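Local coordinates for protein phosphoglycerate oxidoreductase (PDB 4HY3) that probably works as an NAD-dependent oxidoreductase of the D-isomer-specific 2-hydroxyacid dehydrogenase family, perhaps reducing hydroxypyruvate or glyoxylate, at residues A250-L264 and A275-S289. Sequence-based numbering, arbitrary orientation.
Sequences AEAFSSMRRGAAFIL and ALMAAVSSGHIVAAS
A275 opens the contact, its CB packing against the CB of A250 where helix 250-254 and helix 275-281 run side by side, their axes 35° apart. The next residue, L276, lies across F253: its CA sits over one face of the phenyl ring, a CH-pi contact of 4.0 Å to the ring centroid. With CG anti to the backbone N (chi1 165°), L276 brings CD1 against both aromatic rings, 3.5 Å from F253 CE1 and 3.7 Å from F262 CD2. F253 CE1 in turn stands over the centre of the F262 ring. A279 touches the CB of F253, while its carbonyl takes up S282 OG and H284 N at the helix end, where G283, with positive phi, is the C-prime residue of a Schellman motif. This helix is the crossover of a parallel beta-alpha-beta unit in the Rossmann-type NAD-binding domain, linking neighbouring strands 261-264 and 286-289. H284 enters the bend before the first of these strands: CE1 lies 3.5 Å from S254 O, and the carbonyl of R258 lies over one face of the imidazole. R258, bent at chi2 (59°), returns along the same ring, NH1 at its edge and the guanidinium face over G283 O. An alanine in place of H284 would take away the imidazole that R258 NH1 and CD lie against and that fills the bend at the S254 and R257 carbonyls, and would probably leave the R258 side chain freer to swing. I285 presses CG2 onto A260 CB and the selenium of M256. V286 N then donates to A260 O (2.8 Å), and V286 O accepts from F262 N. A287 turns CB to the edge of the F262 ring. A288 continues the pairing through its N to F262 O and its O to L264 N (2.9 Å). S289 lies against L264 CD2, its hydroxyl hydrogen-bonded to V291 O.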
loop_
_atom_site.group_PDB
_atom_site.type_symbol
_atom_site.label_atom_id
_atom_site.label_comp_id
_atom_site.label_asym_id
_atom_site.label_seq_id
_atom_site.Cartn_x
_atom_site.Cartn_y
_atom_site.Cartn_z
ATOM N N ALA A 250 -38.549 2.547 1.328
ATOM C CA ALA A 250 -38.956 1.143 1.397
ATOM C C ALA A 250 -38.470 0.364 0.169
ATOM O O ALA A 250 -38.031 -0.792 0.273
ATOM C CB ALA A 250 -40.469 1.032 1.569
ATOM N N GLU A 251 -38.506 1.044 -0.975
ATOM C CA GLU A 251 -38.254 0.465 -2.287
ATOM C C GLU A 251 -36.747 0.301 -2.516
ATOM O O GLU A 251 -36.282 -0.709 -3.054
ATOM C CB GLU A 251 -38.919 1.357 -3.341
ATOM C CG GLU A 251 -39.114 0.726 -4.703
ATOM C CD GLU A 251 -37.930 0.965 -5.612
ATOM O OE1 GLU A 251 -37.706 2.138 -5.991
ATOM O OE2 GLU A 251 -37.227 -0.019 -5.939
ATOM N N ALA A 252 -35.984 1.296 -2.086
ATOM C CA ALA A 252 -34.532 1.194 -2.088
ATOM C C ALA A 252 -34.014 -0.000 -1.266
ATOM O O ALA A 252 -33.080 -0.679 -1.679
ATOM C CB ALA A 252 -33.925 2.485 -1.579
ATOM N N PHE A 253 -34.627 -0.265 -0.117
ATOM C CA PHE A 253 -34.132 -1.334 0.750
ATOM C C PHE A 253 -34.284 -2.755 0.209
ATOM O O PHE A 253 -33.319 -3.506 0.166
ATOM C CB PHE A 253 -34.688 -1.199 2.160
ATOM C CG PHE A 253 -34.061 -0.077 2.928
ATOM C CD1 PHE A 253 -32.722 -0.153 3.330
ATOM C CD2 PHE A 253 -34.785 1.070 3.229
ATOM C CE1 PHE A 253 -32.131 0.889 4.028
ATOM C CE2 PHE A 253 -34.196 2.113 3.923
ATOM C CZ PHE A 253 -32.870 2.022 4.323
ATOM N N SER A 254 -35.500 -3.112 -0.198
ATOM C CA SER A 254 -35.763 -4.355 -0.936
ATOM C C SER A 254 -34.815 -4.554 -2.137
ATOM O O SER A 254 -34.407 -5.670 -2.438
ATOM C CB SER A 254 -37.215 -4.359 -1.426
ATOM O OG SER A 254 -37.575 -3.097 -2.004
ATOM N N SER A 255 -34.464 -3.468 -2.818
ATOM C CA SER A 255 -33.567 -3.532 -3.963
ATOM C C SER A 255 -32.207 -4.186 -3.660
ATOM O O SER A 255 -31.407 -4.414 -4.571
ATOM C CB SER A 255 -33.367 -2.116 -4.509
ATOM O OG SER A 255 -32.069 -1.941 -5.053
HETATM N N MSE A 256 -31.953 -4.471 -2.384
HETATM C CA MSE A 256 -30.628 -4.890 -1.914
HETATM C C MSE A 256 -30.414 -6.377 -2.088
HETATM O O MSE A 256 -31.298 -7.081 -2.559
HETATM C CB MSE A 256 -30.447 -4.442 -0.442
HETATM C CG MSE A 256 -29.774 -3.057 -0.310
HETATM SE SE MSE A 256 -29.817 -2.203 1.493
HETATM C CE MSE A 256 -29.849 -0.305 0.958
ATOM N N ARG A 257 -29.217 -6.856 -1.742
ATOM C CA ARG A 257 -28.952 -8.285 -1.611
ATOM C C ARG A 257 -29.521 -8.759 -0.310
ATOM O O ARG A 257 -29.923 -7.955 0.526
ATOM C CB ARG A 257 -27.465 -8.571 -1.602
ATOM C CG ARG A 257 -26.900 -8.968 -2.937
ATOM C CD ARG A 257 -25.403 -9.097 -2.819
ATOM N NE ARG A 257 -24.778 -8.947 -4.121
ATOM C CZ ARG A 257 -23.469 -8.823 -4.316
ATOM N NH1 ARG A 257 -22.639 -8.817 -3.280
ATOM N NH2 ARG A 257 -22.987 -8.710 -5.551
ATOM N N ARG A 258 -29.511 -10.073 -0.126
ATOM C CA ARG A 258 -30.283 -10.712 0.930
ATOM C C ARG A 258 -29.758 -10.324 2.304
ATOM O O ARG A 258 -30.306 -9.403 2.915
ATOM C CB ARG A 258 -30.346 -12.229 0.705
ATOM C CG ARG A 258 -31.092 -13.045 1.751
ATOM C CD ARG A 258 -32.551 -12.669 1.964
ATOM N NE ARG A 258 -33.043 -13.430 3.121
ATOM C CZ ARG A 258 -34.049 -13.081 3.924
ATOM N NH1 ARG A 258 -34.738 -11.955 3.709
ATOM N NH2 ARG A 258 -34.368 -13.872 4.949
ATOM N N GLY A 259 -28.701 -10.980 2.783
ATOM C CA GLY A 259 -28.143 -10.625 4.091
ATOM C C GLY A 259 -27.240 -9.408 3.977
ATOM O O GLY A 259 -26.034 -9.489 4.180
ATOM N N ALA A 260 -27.812 -8.270 3.630
ATOM C CA ALA A 260 -26.986 -7.121 3.332
ATOM C C ALA A 260 -26.660 -6.323 4.588
ATOM O O ALA A 260 -27.459 -6.245 5.531
ATOM C CB ALA A 260 -27.647 -6.244 2.282
ATOM N N ALA A 261 -25.470 -5.742 4.603
ATOM C CA ALA A 261 -25.076 -4.891 5.708
ATOM C C ALA A 261 -25.163 -3.420 5.292
ATOM O O ALA A 261 -24.473 -2.980 4.357
ATOM C CB ALA A 261 -23.675 -5.245 6.198
ATOM N N PHE A 262 -26.016 -2.686 6.005
ATOM C CA PHE A 262 -26.294 -1.276 5.734
ATOM C C PHE A 262 -25.911 -0.387 6.920
ATOM O O PHE A 262 -26.487 -0.490 8.012
ATOM C CB PHE A 262 -27.780 -1.088 5.385
ATOM C CG PHE A 262 -28.204 0.341 5.261
ATOM C CD1 PHE A 262 -28.197 0.970 4.021
ATOM C CD2 PHE A 262 -28.611 1.059 6.382
ATOM C CE1 PHE A 262 -28.595 2.299 3.896
ATOM C CE2 PHE A 262 -29.010 2.385 6.272
ATOM C CZ PHE A 262 -29.009 3.008 5.025
ATOM N N ILE A 263 -24.969 0.518 6.681
ATOM C CA ILE A 263 -24.348 1.251 7.769
ATOM C C ILE A 263 -24.487 2.768 7.614
ATOM O O ILE A 263 -23.926 3.374 6.704
ATOM C CB ILE A 263 -22.878 0.799 7.933
ATOM C CG1 ILE A 263 -22.817 -0.724 8.132
ATOM C CG2 ILE A 263 -22.218 1.508 9.100
ATOM C CD1 ILE A 263 -21.556 -1.370 7.618
ATOM N N LEU A 264 -25.244 3.372 8.517
ATOM C CA LEU A 264 -25.611 4.786 8.412
ATOM C C LEU A 264 -24.745 5.709 9.303
ATOM O O LEU A 264 -24.854 5.687 10.544
ATOM C CB LEU A 264 -27.087 4.947 8.761
ATOM C CG LEU A 264 -27.659 6.342 8.628
ATOM C CD1 LEU A 264 -27.573 6.794 7.177
ATOM C CD2 LEU A 264 -29.096 6.353 9.143
ATOM N N ALA A 275 -39.101 2.708 7.024
ATOM C CA ALA A 275 -38.797 1.865 5.863
ATOM C C ALA A 275 -37.602 0.977 6.167
ATOM O O ALA A 275 -37.645 -0.219 5.887
ATOM C CB ALA A 275 -38.547 2.692 4.612
ATOM N N LEU A 276 -36.553 1.558 6.766
ATOM C CA LEU A 276 -35.355 0.797 7.175
ATOM C C LEU A 276 -35.627 -0.255 8.266
ATOM O O LEU A 276 -35.262 -1.419 8.117
ATOM C CB LEU A 276 -34.207 1.735 7.575
ATOM C CG LEU A 276 -33.035 1.107 8.354
ATOM C CD1 LEU A 276 -32.028 0.372 7.474
ATOM C CD2 LEU A 276 -32.369 2.155 9.222
HETATM N N MSE A 277 -36.276 0.148 9.350
HETATM C CA MSE A 277 -36.662 -0.808 10.399
HETATM C C MSE A 277 -37.449 -1.972 9.817
HETATM O O MSE A 277 -37.172 -3.146 10.113
HETATM C CB MSE A 277 -37.432 -0.062 11.478
HETATM C CG MSE A 277 -36.496 0.938 12.141
HETATM SE SE MSE A 277 -37.260 1.577 13.839
HETATM C CE MSE A 277 -37.268 -0.129 14.829
ATOM N N ALA A 278 -38.421 -1.657 8.964
ATOM C CA ALA A 278 -39.233 -2.661 8.309
ATOM C C ALA A 278 -38.376 -3.752 7.662
ATOM O O ALA A 278 -38.633 -4.941 7.882
ATOM C CB ALA A 278 -40.156 -2.013 7.292
ATOM N N ALA A 279 -37.353 -3.348 6.897
ATOM C CA ALA A 279 -36.443 -4.295 6.227
ATOM C C ALA A 279 -35.597 -5.098 7.208
ATOM O O ALA A 279 -35.111 -6.189 6.870
ATOM C CB ALA A 279 -35.556 -3.580 5.230
ATOM N N VAL A 280 -35.436 -4.576 8.422
ATOM C CA VAL A 280 -34.665 -5.299 9.431
ATOM C C VAL A 280 -35.485 -6.377 10.146
ATOM O O VAL A 280 -35.042 -7.517 10.223
ATOM C CB VAL A 280 -33.985 -4.390 10.494
ATOM C CG1 VAL A 280 -32.761 -5.101 11.071
ATOM C CG2 VAL A 280 -33.599 -3.025 9.936
ATOM N N SER A 281 -36.649 -6.019 10.694
ATOM C CA SER A 281 -37.507 -7.017 11.355
ATOM C C SER A 281 -37.866 -8.101 10.352
ATOM O O SER A 281 -37.678 -9.296 10.630
ATOM C CB SER A 281 -38.772 -6.386 11.921
ATOM O OG SER A 281 -39.328 -5.520 10.952
ATOM N N SER A 282 -38.328 -7.680 9.171
ATOM C CA SER A 282 -38.573 -8.600 8.055
ATOM C C SER A 282 -37.406 -9.545 7.967
ATOM O O SER A 282 -37.527 -10.678 7.525
ATOM C CB SER A 282 -38.715 -7.854 6.720
ATOM O OG SER A 282 -37.457 -7.611 6.103
ATOM N N GLY A 283 -36.259 -9.048 8.397
ATOM C CA GLY A 283 -35.056 -9.846 8.427
ATOM C C GLY A 283 -34.436 -9.901 7.062
ATOM O O GLY A 283 -33.712 -10.848 6.770
ATOM N N HIS A 284 -34.718 -8.898 6.226
ATOM C CA HIS A 284 -34.087 -8.851 4.911
ATOM C C HIS A 284 -32.641 -8.529 5.084
ATOM O O HIS A 284 -31.806 -9.437 5.010
ATOM C CB HIS A 284 -34.746 -7.864 3.947
ATOM C CG HIS A 284 -34.239 -7.986 2.525
ATOM N ND1 HIS A 284 -33.938 -6.918 1.768
ATOM C CD2 HIS A 284 -33.980 -9.113 1.732
ATOM C CE1 HIS A 284 -33.513 -7.325 0.540
ATOM N NE2 HIS A 284 -33.536 -8.668 0.523
ATOM N N ILE A 285 -32.357 -7.244 5.330
ATOM C CA ILE A 285 -31.012 -6.744 5.605
ATOM C C ILE A 285 -30.747 -6.715 7.100
ATOM O O ILE A 285 -31.668 -6.837 7.922
ATOM C CB ILE A 285 -30.774 -5.312 5.060
ATOM C CG1 ILE A 285 -31.959 -4.386 5.346
ATOM C CG2 ILE A 285 -30.502 -5.325 3.571
ATOM C CD1 ILE A 285 -31.848 -3.587 6.630
ATOM N N VAL A 286 -29.472 -6.530 7.430
ATOM C CA VAL A 286 -29.024 -6.257 8.796
ATOM C C VAL A 286 -28.408 -4.836 8.853
ATOM O O VAL A 286 -27.916 -4.333 7.839
ATOM C CB VAL A 286 -28.064 -7.378 9.239
ATOM C CG1 VAL A 286 -26.627 -7.104 8.785
ATOM C CG2 VAL A 286 -28.184 -7.631 10.733
ATOM N N ALA A 287 -28.453 -4.165 9.998
ATOM C CA ALA A 287 -28.020 -2.742 10.016
ATOM C C ALA A 287 -27.390 -2.111 11.305
ATOM O O ALA A 287 -27.425 -2.678 12.390
ATOM C CB ALA A 287 -29.138 -1.854 9.480
ATOM N N ALA A 288 -26.787 -0.934 11.141
ATOM C CA ALA A 288 -26.271 -0.130 12.256
ATOM C C ALA A 288 -26.218 1.309 11.830
ATOM O O ALA A 288 -25.679 1.612 10.778
ATOM C CB ALA A 288 -24.879 -0.565 12.658
ATOM N N SER A 289 -26.778 2.188 12.644
ATOM C CA SER A 289 -26.651 3.610 12.412
ATOM C C SER A 289 -26.086 4.286 13.654
ATOM O O SER A 289 -26.212 3.745 14.759
ATOM C CB SER A 289 -28.001 4.240 12.065
ATOM O OG SER A 289 -27.873 5.658 11.958
#